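Local coordinates for chitooligosaccharide oxidase (Gibberella zeae, PDB 6Y0R), which oxidises the C1 hydroxyl of chitooligosaccharides to the lactone with its bound FAD, passing the electrons to molecular oxygen to give hydrogen peroxide, at residues A229-Y235 and W312-H318; F339-S343 and Y447-Q451; W441-A445 and R456-W462. All blocks are in the same frame, centred on the assembly; numbering follows the deposited sequence.

Contact 1: residues A229-Y235 and W312-H318; sequences APEKITY and WMGLVTH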
loop_
_atom_site.group_PDB
_atom_site.type_symbol
_atom_site.label_atom_id
_atom_site.label_comp_id
_atom_site.label_asym_id
_atom_site.label_seq_id
_atom_site.Cartn_x
_atom_site.Cartn_y
_atom_site.Cartn_z
ATOM N N ALA A 229 19.519 5.968 -7.302
ATOM C CA ALA A 229 18.647 7.072 -6.835
ATOM C C ALA A 229 18.886 8.249 -7.753
ATOM O O ALA A 229 20.040 8.690 -7.913
ATOM C CB ALA A 229 18.950 7.382 -5.405
ATOM N N PRO A 230 17.834 8.788 -8.404
ATOM C CA PRO A 230 18.007 9.889 -9.333
ATOM C C PRO A 230 18.696 11.106 -8.697
ATOM O O PRO A 230 18.345 11.528 -7.579
ATOM C CB PRO A 230 16.593 10.282 -9.750
ATOM C CG PRO A 230 15.754 9.038 -9.480
ATOM C CD PRO A 230 16.450 8.267 -8.392
ATOM N N GLU A 231 19.676 11.640 -9.420
ATOM C CA GLU A 231 20.311 12.939 -9.083
ATOM C C GLU A 231 19.330 14.087 -9.362
ATOM O O GLU A 231 19.325 15.080 -8.653
ATOM C CB GLU A 231 21.596 13.063 -9.908
ATOM C CG GLU A 231 22.293 14.394 -9.755
ATOM C CD GLU A 231 22.867 14.715 -8.378
ATOM O OE1 GLU A 231 22.950 13.797 -7.525
ATOM O OE2 GLU A 231 23.202 15.899 -8.158
ATOM N N LYS A 232 18.547 13.963 -10.419
ATOM C CA LYS A 232 17.600 14.985 -10.881
ATOM C C LYS A 232 16.238 14.317 -11.075
ATOM O O LYS A 232 16.082 13.472 -11.988
ATOM C CB LYS A 232 18.094 15.643 -12.162
ATOM C CG LYS A 232 19.342 16.521 -11.997
ATOM C CD LYS A 232 19.856 17.061 -13.290
ATOM C CE LYS A 232 21.101 17.921 -13.138
ATOM N NZ LYS A 232 22.318 17.137 -12.792
ATOM N N ILE A 233 15.275 14.758 -10.283
ATOM C CA ILE A 233 13.893 14.235 -10.358
ATOM C C ILE A 233 13.026 15.437 -10.055
ATOM O O ILE A 233 13.312 16.166 -9.114
ATOM C CB ILE A 233 13.645 13.008 -9.452
ATOM C CG1 ILE A 233 12.174 12.601 -9.559
ATOM C CG2 ILE A 233 14.041 13.221 -8.000
ATOM C CD1 ILE A 233 11.918 11.163 -9.220
ATOM N N THR A 234 12.043 15.677 -10.894
ATOM C CA THR A 234 11.237 16.896 -10.852
ATOM C C THR A 234 9.837 16.564 -10.336
ATOM O O THR A 234 9.099 15.899 -11.055
ATOM C CB THR A 234 11.213 17.548 -12.234
ATOM O OG1 THR A 234 12.563 17.786 -12.643
ATOM C CG2 THR A 234 10.426 18.835 -12.248
ATOM N N TYR A 235 9.438 17.173 -9.234
ATOM C CA TYR A 235 8.032 17.094 -8.778
ATOM C C TYR A 235 7.302 18.236 -9.437
ATOM O O TYR A 235 7.909 19.277 -9.774
ATOM C CB TYR A 235 7.893 17.065 -7.267
ATOM C CG TYR A 235 8.395 18.260 -6.522
ATOM C CD1 TYR A 235 7.604 19.382 -6.384
ATOM C CD2 TYR A 235 9.589 18.180 -5.818
ATOM C CE1 TYR A 235 8.022 20.447 -5.597
ATOM C CE2 TYR A 235 10.017 19.243 -5.038
ATOM C CZ TYR A 235 9.247 20.389 -4.959
ATOM O OH TYR A 235 9.639 21.467 -4.189
ATOM N N TRP A 312 16.691 12.480 -5.316
ATOM C CA TRP A 312 15.765 11.467 -4.778
ATOM C C TRP A 312 15.410 11.749 -3.316
ATOM O O TRP A 312 14.236 11.705 -2.910
ATOM C CB TRP A 312 16.407 10.093 -4.962
ATOM C CG TRP A 312 15.578 9.011 -4.369
ATOM C CD1 TRP A 312 15.807 8.277 -3.247
ATOM C CD2 TRP A 312 14.296 8.606 -4.860
ATOM N NE1 TRP A 312 14.766 7.424 -3.017
ATOM C CE2 TRP A 312 13.838 7.580 -4.007
ATOM C CE3 TRP A 312 13.504 9.028 -5.935
ATOM C CZ2 TRP A 312 12.627 6.927 -4.212
ATOM C CZ3 TRP A 312 12.327 8.360 -6.151
ATOM C CH2 TRP A 312 11.896 7.339 -5.304
ATOM N N MET A 313 16.400 11.999 -2.447
ATOM C CA MET A 313 16.108 12.192 -1.020
ATOM C C MET A 313 15.305 13.487 -0.840
ATOM O O MET A 313 14.431 13.520 0.027
ATOM C CB MET A 313 17.411 12.205 -0.217
ATOM C CG MET A 313 17.221 12.035 1.224
ATOM S SD MET A 313 16.647 10.360 1.657
ATOM C CE MET A 313 15.189 10.865 2.564
ATOM N N GLY A 314 15.555 14.510 -1.656
ATOM C CA GLY A 314 14.756 15.756 -1.723
ATOM C C GLY A 314 13.296 15.497 -2.114
ATOM O O GLY A 314 12.387 16.117 -1.525
ATOM N N LEU A 315 13.095 14.582 -3.044
ATOM C CA LEU A 315 11.747 14.190 -3.513
ATOM C C LEU A 315 11.050 13.470 -2.358
ATOM O O LEU A 315 9.881 13.805 -2.073
ATOM C CB LEU A 315 11.941 13.336 -4.771
ATOM C CG LEU A 315 10.722 13.007 -5.633
ATOM C CD1 LEU A 315 9.817 12.051 -4.941
ATOM C CD2 LEU A 315 10.025 14.220 -6.167
ATOM N N VAL A 316 11.691 12.482 -1.718
ATOM C CA VAL A 316 11.123 11.754 -0.555
ATOM C C VAL A 316 10.744 12.749 0.545
ATOM O O VAL A 316 9.669 12.646 1.147
ATOM C CB VAL A 316 12.117 10.709 -0.037
ATOM C CG1 VAL A 316 11.695 10.121 1.308
ATOM C CG2 VAL A 316 12.391 9.667 -1.090
ATOM N N THR A 317 11.594 13.735 0.781
ATOM C CA THR A 317 11.358 14.697 1.868
ATOM C C THR A 317 10.155 15.554 1.464
ATOM O O THR A 317 9.336 15.864 2.324
ATOM C CB THR A 317 12.693 15.389 2.183
ATOM O OG1 THR A 317 13.150 16.099 1.039
ATOM C CG2 THR A 317 13.731 14.411 2.647
ATOM N N HIS A 318 10.077 15.994 0.215
ATOM C CA HIS A 318 9.014 16.904 -0.251
ATOM C C HIS A 318 7.660 16.236 -0.035
ATOM O O HIS A 318 6.764 16.868 0.495
ATOM C CB HIS A 318 9.214 17.263 -1.719
ATOM C CG HIS A 318 8.024 17.924 -2.311
ATOM N ND1 HIS A 318 7.644 19.207 -1.936
ATOM C CD2 HIS A 318 7.133 17.507 -3.250
ATOM C CE1 HIS A 318 6.572 19.556 -2.634
ATOM N NE2 HIS A 318 6.239 18.541 -3.452
#
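Helix 312-320 packs here against strand 233-239, next to the outermost strand 305-310 of the seven-stranded antiparallel sheet of this FAD-linked oxidase. Strand segment 233-235 and helix segment 312-318 run almost the same way, 21° apart, with axes 8.6 Å from each other. Trp312 gives up most surface. Its N donates to Pro230 O at 3.0 Å, tying the first turn of the helix to the loop before the strand, while its CB rests 3.7 Å from Ala229 CB and the indole edge meets Ile233. The indole also touches Trp142 of helix 134-145 and Val171. Tyr235, next in buried area, reaches the last turn of the segment and forms a face-to-face stack with the exposed His318. Between these two ends, Ile233 and Leu315 fill the interface, CG2 of Ile233 lying 3.9 Å from CB of Leu315. The Tyr235 and His318 ring planes are only 8° apart, and Tyr235 CD1 sits 3.3 Å from His318 NE2.

Contact 2: residues F339-S343 and Y447-Q451; sequences FYASS and YPDSQ. With FAD (flavin-adenine dinucleotide), chain B.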
loop_
_atom_site.group_PDB
_atom_site.type_symbol
_atom_site.label_atom_id
_atom_site.label_comp_id
_atom_site.label_asym_id
_atom_site.label_seq_id
_atom_site.Cartn_x
_atom_site.Cartn_y
_atom_site.Cartn_z
ATOM N N PHE A 339 -10.629 7.534 10.067
ATOM C CA PHE A 339 -11.078 7.590 8.655
ATOM C C PHE A 339 -11.649 6.277 8.150
ATOM O O PHE A 339 -11.566 5.225 8.780
ATOM C CB PHE A 339 -9.893 8.031 7.805
ATOM C CG PHE A 339 -8.824 6.984 7.693
ATOM C CD1 PHE A 339 -7.903 6.792 8.700
ATOM C CD2 PHE A 339 -8.714 6.209 6.544
ATOM C CE1 PHE A 339 -6.867 5.875 8.595
ATOM C CE2 PHE A 339 -7.656 5.301 6.425
ATOM C CZ PHE A 339 -6.769 5.105 7.460
ATOM N N TYR A 340 -12.296 6.397 7.009
ATOM C CA TYR A 340 -12.748 5.285 6.167
ATOM C C TYR A 340 -12.214 5.539 4.751
ATOM O O TYR A 340 -12.057 6.669 4.337
ATOM C CB TYR A 340 -14.265 5.197 6.170
ATOM C CG TYR A 340 -14.816 4.199 5.197
ATOM C CD1 TYR A 340 -14.478 2.852 5.267
ATOM C CD2 TYR A 340 -15.621 4.604 4.143
ATOM C CE1 TYR A 340 -14.951 1.940 4.349
ATOM C CE2 TYR A 340 -16.133 3.698 3.239
ATOM C CZ TYR A 340 -15.765 2.362 3.310
ATOM O OH TYR A 340 -16.275 1.486 2.399
ATOM N N ALA A 341 -11.818 4.469 4.083
ATOM C CA ALA A 341 -11.255 4.549 2.724
ATOM C C ALA A 341 -11.764 3.399 1.899
ATOM O O ALA A 341 -12.244 2.366 2.408
ATOM C CB ALA A 341 -9.747 4.535 2.794
ATOM N N SER A 342 -11.620 3.565 0.593
ATOM C CA SER A 342 -11.884 2.485 -0.378
ATOM C C SER A 342 -10.987 2.762 -1.582
ATOM O O SER A 342 -10.203 3.699 -1.525
ATOM C CB SER A 342 -13.345 2.464 -0.783
ATOM O OG SER A 342 -13.673 1.357 -1.564
ATOM N N SER A 343 -11.086 1.914 -2.576
ATOM C CA SER A 343 -10.218 2.027 -3.768
ATOM C C SER A 343 -10.935 1.435 -4.962
ATOM O O SER A 343 -11.959 0.696 -4.812
ATOM C CB SER A 343 -8.847 1.391 -3.566
ATOM O OG SER A 343 -8.935 -0.026 -3.348
ATOM N N TYR A 447 -5.130 -0.408 0.090
ATOM C CA TYR A 447 -6.191 0.574 0.420
ATOM C C TYR A 447 -7.461 -0.205 0.704
ATOM O O TYR A 447 -8.461 -0.068 -0.004
ATOM C CB TYR A 447 -6.455 1.550 -0.725
ATOM C CG TYR A 447 -5.302 2.428 -1.138
ATOM C CD1 TYR A 447 -4.313 2.799 -0.249
ATOM C CD2 TYR A 447 -5.258 2.954 -2.414
ATOM C CE1 TYR A 447 -3.271 3.626 -0.639
ATOM C CE2 TYR A 447 -4.215 3.777 -2.816
ATOM C CZ TYR A 447 -3.216 4.106 -1.926
ATOM O OH TYR A 447 -2.147 4.925 -2.236
ATOM N N PRO A 448 -7.433 -1.064 1.726
ATOM C CA PRO A 448 -8.507 -2.031 1.936
ATOM C C PRO A 448 -9.806 -1.353 2.376
ATOM O O PRO A 448 -9.750 -0.349 3.063
ATOM C CB PRO A 448 -8.000 -2.946 3.031
ATOM C CG PRO A 448 -7.061 -2.070 3.823
ATOM C CD PRO A 448 -6.419 -1.146 2.796
ATOM N N ASP A 449 -10.914 -1.929 1.955
ATOM C CA ASP A 449 -12.288 -1.441 2.244
ATOM C C ASP A 449 -12.921 -2.380 3.279
ATOM O O ASP A 449 -13.296 -3.491 2.936
ATOM C CB ASP A 449 -13.112 -1.425 0.961
ATOM C CG ASP A 449 -14.460 -0.759 1.084
ATOM O OD1 ASP A 449 -14.979 -0.709 2.237
ATOM O OD2 ASP A 449 -14.976 -0.272 0.043
ATOM N N SER A 450 -13.107 -1.873 4.494
ATOM C CA SER A 450 -13.675 -2.683 5.603
ATOM C C SER A 450 -15.110 -3.112 5.334
ATOM O O SER A 450 -15.509 -4.057 6.033
ATOM C CB SER A 450 -13.611 -1.953 6.889
ATOM O OG SER A 450 -14.248 -0.718 6.799
ATOM N N GLN A 451 -15.880 -2.413 4.501
ATOM C CA GLN A 451 -17.353 -2.626 4.395
ATOM C C GLN A 451 -17.709 -3.700 3.382
ATOM O O GLN A 451 -18.874 -4.123 3.368
ATOM C CB GLN A 451 -18.064 -1.323 4.069
ATOM C CG GLN A 451 -17.805 -0.241 5.091
ATOM C CD GLN A 451 -17.989 -0.724 6.508
ATOM O OE1 GLN A 451 -19.132 -0.769 7.003
ATOM N NE2 GLN A 451 -16.892 -0.951 7.197
HETATM P PA FAD B . 0.644 -3.156 8.830
HETATM O O1A FAD B . -0.654 -2.710 9.371
HETATM O O2A FAD B . 1.766 -3.448 9.743
HETATM O O5B FAD B . 0.449 -4.435 7.901
HETATM C C5B FAD B . -0.367 -4.407 6.730
HETATM C C4B FAD B . -0.745 -5.826 6.346
HETATM O O4B FAD B . 0.453 -6.567 5.999
HETATM C C3B FAD B . -1.423 -6.694 7.426
HETATM O O3B FAD B . -2.241 -7.707 6.826
HETATM C C2B FAD B . -0.230 -7.347 8.111
HETATM O O2B FAD B . -0.545 -8.522 8.862
HETATM C C1B FAD B . 0.657 -7.625 6.928
HETATM N N9A FAD B . 2.077 -7.696 7.236
HETATM C C8A FAD B . 2.868 -6.654 7.642
HETATM N N7A FAD B . 4.126 -7.024 7.852
HETATM C C5A FAD B . 4.139 -8.386 7.572
HETATM C C6A FAD B . 5.163 -9.351 7.614
HETATM N N6A FAD B . 6.419 -9.028 7.933
HETATM N N1A FAD B . 4.852 -10.642 7.309
HETATM C C2A FAD B . 3.565 -10.912 7.013
HETATM N N3A FAD B . 2.522 -10.081 6.918
HETATM C C4A FAD B . 2.872 -8.816 7.216
HETATM N N1 FAD B . 0.303 2.781 -0.150
HETATM C C2 FAD B . 0.855 2.930 -1.364
HETATM O O2 FAD B . 0.888 1.948 -2.192
HETATM N N3 FAD B . 1.419 4.125 -1.706
HETATM C C4 FAD B . 1.451 5.226 -0.866
HETATM O O4 FAD B . 1.993 6.283 -1.232
HETATM C C4X FAD B . 0.885 5.093 0.425
HETATM N N5 FAD B . 0.951 6.116 1.281
HETATM C C5X FAD B . 0.512 5.903 2.569
HETATM C C6 FAD B . 0.638 6.947 3.525
HETATM C C7 FAD B . 0.189 6.780 4.824
HETATM C C7M FAD B . 0.300 7.908 5.831
HETATM C C8 FAD B . -0.362 5.497 5.234
HETATM C C8M FAD B . -0.765 5.191 6.664
HETATM C C9 FAD B . -0.518 4.490 4.260
HETATM C C9A FAD B . -0.096 4.676 2.936
HETATM N N10 FAD B . -0.218 3.644 1.990
HETATM C C10 FAD B . 0.304 3.803 0.701
HETATM C "C1'" FAD B . -0.863 2.368 2.315
HETATM C "C2'" FAD B . 0.161 1.328 2.775
HETATM O "O2'" FAD B . 0.883 0.803 1.659
HETATM C "C3'" FAD B . -0.587 0.225 3.479
HETATM O "O3'" FAD B . -1.251 0.848 4.603
HETATM C "C4'" FAD B . 0.383 -0.872 3.921
HETATM O "O4'" FAD B . -0.270 -2.151 4.009
HETATM C "C5'" FAD B . 0.979 -0.501 5.249
HETATM O "O5'" FAD B . 2.041 -1.404 5.609
HETATM P P FAD B . 2.457 -1.464 7.138
HETATM O O1P FAD B . 3.568 -2.436 7.281
HETATM O O2P FAD B . 2.648 -0.109 7.714
HETATM O O3P FAD B . 1.076 -1.994 7.801
HETATM O O HOH W 1 -11.650 0.906 4.626
HETATM O O HOH W 2 -10.399 -1.025 -1.456
#
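The carboxylate of Asp449 ties loop 447-451 to strand 338-346, an outermost strand of the seven-stranded antiparallel sheet, and its OD1 also closes an Asx turn inside the loop, which carries Tyr447 of the FAD pocket. Phe339 opens the segment without touching the loop; its ring stacks on Tyr408 of the neighbouring strand 403-411. Tyr340 holds its hydroxyl OH 2.6 Å from Asp449 OD1, to which it donates, and the same OD1 accepts from Gln451 N at 3.0 Å, the bond that defines the turn. Ala341 meets the loop through its backbone: water 1 donates to Ala341 O at 2.7 Å and to Pro448 O at 2.8 Å, and accepts from Ser450 N. At Ser342 the hydroxyl OG donates to Asp449 OD2, again 2.6 Å, so two strand side chains on the same side of the sheet share one carboxylate, an oxygen each. Ser343 then faces Tyr447, whose ring reaches the flavin, its OH 3.7 Å from N3 of FAD. That serine's OG is hydrogen-bonded to Tyr444 N and to water 2, whose other partner is Tyr447 O. Side-chain packing adds to the water bridge here, for Ser343 CB lies 3.7 Å from Tyr447 CB.

Contact 3: residues W441-A445 and R456-W462; sequences WGMYA and RATEMYW. With FAD (flavin-adenine dinucleotide), chain B.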
loop_
_atom_site.group_PDB
_atom_site.type_symbol
_atom_site.label_atom_id
_atom_site.label_comp_id
_atom_site.label_asym_id
_atom_site.label_seq_id
_atom_site.Cartn_x
_atom_site.Cartn_y
_atom_site.Cartn_z
ATOM N N TRP A 441 -12.426 -5.150 -13.073
ATOM C CA TRP A 441 -12.038 -4.145 -12.060
ATOM C C TRP A 441 -11.947 -4.798 -10.699
ATOM O O TRP A 441 -12.550 -5.888 -10.515
ATOM C CB TRP A 441 -13.028 -2.989 -12.040
ATOM C CG TRP A 441 -14.424 -3.377 -11.639
ATOM C CD1 TRP A 441 -15.391 -3.866 -12.474
ATOM C CD2 TRP A 441 -15.035 -3.249 -10.342
ATOM N NE1 TRP A 441 -16.560 -4.036 -11.787
ATOM C CE2 TRP A 441 -16.377 -3.695 -10.475
ATOM C CE3 TRP A 441 -14.616 -2.782 -9.093
ATOM C CZ2 TRP A 441 -17.291 -3.665 -9.412
ATOM C CZ3 TRP A 441 -15.499 -2.807 -8.040
ATOM C CH2 TRP A 441 -16.832 -3.207 -8.202
ATOM N N GLY A 442 -11.276 -4.127 -9.777
ATOM C CA GLY A 442 -11.181 -4.582 -8.385
ATOM C C GLY A 442 -10.783 -3.458 -7.458
ATOM O O GLY A 442 -11.079 -2.287 -7.735
ATOM N N MET A 443 -10.117 -3.839 -6.385
ATOM C CA MET A 443 -9.639 -2.943 -5.323
ATOM C C MET A 443 -8.198 -3.321 -4.986
ATOM O O MET A 443 -7.710 -4.392 -5.381
ATOM C CB MET A 443 -10.535 -3.062 -4.099
ATOM C CG MET A 443 -11.886 -2.575 -4.348
ATOM S SD MET A 443 -12.800 -2.744 -2.741
ATOM C CE MET A 443 -14.198 -1.685 -3.129
ATOM N N TYR A 444 -7.487 -2.382 -4.354
ATOM C CA TYR A 444 -6.042 -2.468 -3.974
ATOM C C TYR A 444 -5.944 -2.868 -2.481
ATOM O O TYR A 444 -6.356 -2.039 -1.630
ATOM C CB TYR A 444 -5.372 -1.127 -4.325
ATOM C CG TYR A 444 -3.911 -0.911 -3.955
ATOM C CD1 TYR A 444 -2.966 -1.909 -4.111
ATOM C CD2 TYR A 444 -3.447 0.315 -3.500
ATOM C CE1 TYR A 444 -1.630 -1.714 -3.786
ATOM C CE2 TYR A 444 -2.114 0.533 -3.175
ATOM C CZ TYR A 444 -1.193 -0.491 -3.316
ATOM O OH TYR A 444 0.132 -0.334 -2.987
ATOM N N ALA A 445 -5.376 -4.046 -2.143
ATOM C CA ALA A 445 -5.233 -4.554 -0.765
ATOM C C ALA A 445 -4.471 -3.556 0.101
ATOM O O ALA A 445 -4.662 -3.600 1.329
ATOM C CB ALA A 445 -4.548 -5.897 -0.769
ATOM N N ARG A 456 -16.186 -11.382 -1.436
ATOM C CA ARG A 456 -16.156 -10.322 -2.466
ATOM C C ARG A 456 -14.860 -9.500 -2.319
ATOM O O ARG A 456 -14.299 -9.130 -3.343
ATOM C CB ARG A 456 -17.428 -9.492 -2.351
ATOM C CG ARG A 456 -17.535 -8.450 -3.457
ATOM C CD ARG A 456 -18.857 -7.710 -3.369
ATOM N NE ARG A 456 -18.862 -6.722 -4.444
ATOM C CZ ARG A 456 -19.187 -6.928 -5.716
ATOM N NH1 ARG A 456 -19.134 -5.902 -6.546
ATOM N NH2 ARG A 456 -19.532 -8.126 -6.167
ATOM N N ALA A 457 -14.343 -9.356 -1.117
ATOM C CA ALA A 457 -13.084 -8.596 -0.895
ATOM C C ALA A 457 -11.941 -9.390 -1.512
ATOM O O ALA A 457 -11.100 -8.840 -2.238
ATOM C CB ALA A 457 -12.871 -8.358 0.575
ATOM N N THR A 458 -11.889 -10.683 -1.250
ATOM C CA THR A 458 -10.805 -11.533 -1.778
ATOM C C THR A 458 -10.796 -11.464 -3.321
ATOM O O THR A 458 -9.718 -11.306 -4.009
ATOM C CB THR A 458 -10.962 -12.896 -1.064
ATOM O OG1 THR A 458 -11.341 -12.848 0.326
ATOM C CG2 THR A 458 -9.709 -13.704 -1.093
ATOM N N GLU A 459 -11.973 -11.494 -3.957
ATOM C CA GLU A 459 -12.054 -11.373 -5.421
ATOM C C GLU A 459 -11.647 -9.961 -5.868
ATOM O O GLU A 459 -11.003 -9.835 -6.939
ATOM C CB GLU A 459 -13.463 -11.791 -5.877
ATOM C CG GLU A 459 -13.744 -11.427 -7.307
ATOM C CD GLU A 459 -14.539 -10.128 -7.456
ATOM O OE1 GLU A 459 -15.714 -10.047 -6.918
ATOM O OE2 GLU A 459 -14.009 -9.188 -8.095
ATOM N N MET A 460 -12.045 -8.905 -5.144
ATOM C CA MET A 460 -11.672 -7.515 -5.516
ATOM C C MET A 460 -10.137 -7.366 -5.464
ATOM O O MET A 460 -9.538 -6.736 -6.375
ATOM C CB MET A 460 -12.291 -6.504 -4.565
ATOM C CG MET A 460 -13.775 -6.416 -4.606
ATOM S SD MET A 460 -14.253 -5.469 -6.020
ATOM C CE MET A 460 -16.038 -5.494 -5.760
ATOM N N TYR A 461 -9.513 -7.906 -4.413
ATOM C CA TYR A 461 -8.059 -7.670 -4.226
ATOM C C TYR A 461 -7.206 -8.525 -5.169
ATOM O O TYR A 461 -6.183 -7.981 -5.647
ATOM C CB TYR A 461 -7.618 -7.918 -2.790
ATOM C CG TYR A 461 -8.276 -7.054 -1.741
ATOM C CD1 TYR A 461 -8.603 -5.737 -1.996
ATOM C CD2 TYR A 461 -8.658 -7.607 -0.531
ATOM C CE1 TYR A 461 -9.223 -4.948 -1.037
ATOM C CE2 TYR A 461 -9.258 -6.831 0.447
ATOM C CZ TYR A 461 -9.554 -5.505 0.187
ATOM O OH TYR A 461 -10.218 -4.722 1.104
ATOM N N TRP A 462 -7.587 -9.779 -5.419
ATOM C CA TRP A 462 -6.695 -10.754 -6.112
ATOM C C TRP A 462 -7.330 -11.334 -7.386
ATOM O O TRP A 462 -6.613 -12.043 -8.098
ATOM C CB TRP A 462 -6.199 -11.821 -5.146
ATOM C CG TRP A 462 -5.374 -11.247 -4.030
ATOM C CD1 TRP A 462 -4.152 -10.632 -4.147
ATOM C CD2 TRP A 462 -5.761 -11.109 -2.658
ATOM N NE1 TRP A 462 -3.739 -10.198 -2.914
ATOM C CE2 TRP A 462 -4.721 -10.440 -1.987
ATOM C CE3 TRP A 462 -6.875 -11.518 -1.922
ATOM C CZ2 TRP A 462 -4.744 -10.210 -0.619
ATOM C CZ3 TRP A 462 -6.934 -11.223 -0.574
ATOM C CH2 TRP A 462 -5.880 -10.578 0.065
HETATM P PA FAD B . 0.644 -3.156 8.830
HETATM O O1A FAD B . -0.654 -2.710 9.371
HETATM O O2A FAD B . 1.766 -3.448 9.743
HETATM O O5B FAD B . 0.449 -4.435 7.901
HETATM C C5B FAD B . -0.367 -4.407 6.730
HETATM C C4B FAD B . -0.745 -5.826 6.346
HETATM O O4B FAD B . 0.453 -6.567 5.999
HETATM C C3B FAD B . -1.423 -6.694 7.426
HETATM O O3B FAD B . -2.241 -7.707 6.826
HETATM C C2B FAD B . -0.230 -7.347 8.111
HETATM O O2B FAD B . -0.545 -8.522 8.862
HETATM C C1B FAD B . 0.657 -7.625 6.928
HETATM N N9A FAD B . 2.077 -7.696 7.236
HETATM C C8A FAD B . 2.868 -6.654 7.642
HETATM N N7A FAD B . 4.126 -7.024 7.852
HETATM C C5A FAD B . 4.139 -8.386 7.572
HETATM C C6A FAD B . 5.163 -9.351 7.614
HETATM N N6A FAD B . 6.419 -9.028 7.933
HETATM N N1A FAD B . 4.852 -10.642 7.309
HETATM C C2A FAD B . 3.565 -10.912 7.013
HETATM N N3A FAD B . 2.522 -10.081 6.918
HETATM C C4A FAD B . 2.872 -8.816 7.216
HETATM N N1 FAD B . 0.303 2.781 -0.150
HETATM C C2 FAD B . 0.855 2.930 -1.364
HETATM O O2 FAD B . 0.888 1.948 -2.192
HETATM N N3 FAD B . 1.419 4.125 -1.706
HETATM C C4 FAD B . 1.451 5.226 -0.866
HETATM O O4 FAD B . 1.993 6.283 -1.232
HETATM C C4X FAD B . 0.885 5.093 0.425
HETATM N N5 FAD B . 0.951 6.116 1.281
HETATM C C5X FAD B . 0.512 5.903 2.569
HETATM C C6 FAD B . 0.638 6.947 3.525
HETATM C C7 FAD B . 0.189 6.780 4.824
HETATM C C7M FAD B . 0.300 7.908 5.831
HETATM C C8 FAD B . -0.362 5.497 5.234
HETATM C C8M FAD B . -0.765 5.191 6.664
HETATM C C9 FAD B . -0.518 4.490 4.260
HETATM C C9A FAD B . -0.096 4.676 2.936
HETATM N N10 FAD B . -0.218 3.644 1.990
HETATM C C10 FAD B . 0.304 3.803 0.701
HETATM C "C1'" FAD B . -0.863 2.368 2.315
HETATM C "C2'" FAD B . 0.161 1.328 2.775
HETATM O "O2'" FAD B . 0.883 0.803 1.659
HETATM C "C3'" FAD B . -0.587 0.225 3.479
HETATM O "O3'" FAD B . -1.251 0.848 4.603
HETATM C "C4'" FAD B . 0.383 -0.872 3.921
HETATM O "O4'" FAD B . -0.270 -2.151 4.009
HETATM C "C5'" FAD B . 0.979 -0.501 5.249
HETATM O "O5'" FAD B . 2.041 -1.404 5.609
HETATM P P FAD B . 2.457 -1.464 7.138
HETATM O O1P FAD B . 3.568 -2.436 7.281
HETATM O O2P FAD B . 2.648 -0.109 7.714
HETATM O O3P FAD B . 1.076 -1.994 7.801
HETATM O O HOH W 3 -4.607 -5.775 -4.360
#
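Met460, m at chi1 and chi2 and t at chi3, sets its thioether beside the indole of Trp441. Met460 SD lies 4.3 Å from the centroid of the Trp441 six-membered ring, an oblique Met-aromatic contact, and Met460 CE comes within 3.4 Å of Trp441 CH2. The p rotamer of Trp441 places the indole so that CH2 also lies 3.9 Å from NH1 of Arg456. Met443 is m at chi1 but t at chi2 and chi3, its CB lying 3.9 Å from Met460 CB and 3.8 Å from Tyr461 CE1. Met443 N donates to Met460 O at 3.0 Å and nearly straight, while Gly442 CA lies 3.4 Å from Met460 O, where a CB would clash. The m rotamer of Tyr461 presents a ring face to Ala445, a CH-pi contact with CA 4.1 Å from the Tyr461 ring centroid, and its OH is hydrogen-bonded to Gln486 OE1 and Asp449 N. Tyr444, t at chi1, turns the other way, its OH donating to O2 of FAD at 2.5 Å. In this berberine-like region, then, a backbone bond and apolar packing hold the loop on helix 454-462, while Tyr444, between Met443 and Ala445, hydrogen-bonds the flavin pyrimidine carbonyl.

In the fold
From the N terminus the chain first builds most of the FAD-binding part, then enters the seven-stranded sheet through strand 233-239. Contact 1 closes a loop of 76 residues when helix 312-320 returns to that strand. Strand 338-346 opens contact 2 at the sheet's far edge; its loop of 103 residues closes only at 447-451, joining this outermost strand to the loop before helix 454-462. Meanwhile 441-445 opens contact 3, which folds that loop onto the helix, so contacts 2 and 3 cross. They also touch, through Ser343 with Tyr444 and Asp449 with Tyr461, and both reach the flavin. Contact 1 stands apart, its centre about 30 Å from that of contact 2 and 32 Å from that of contact 3.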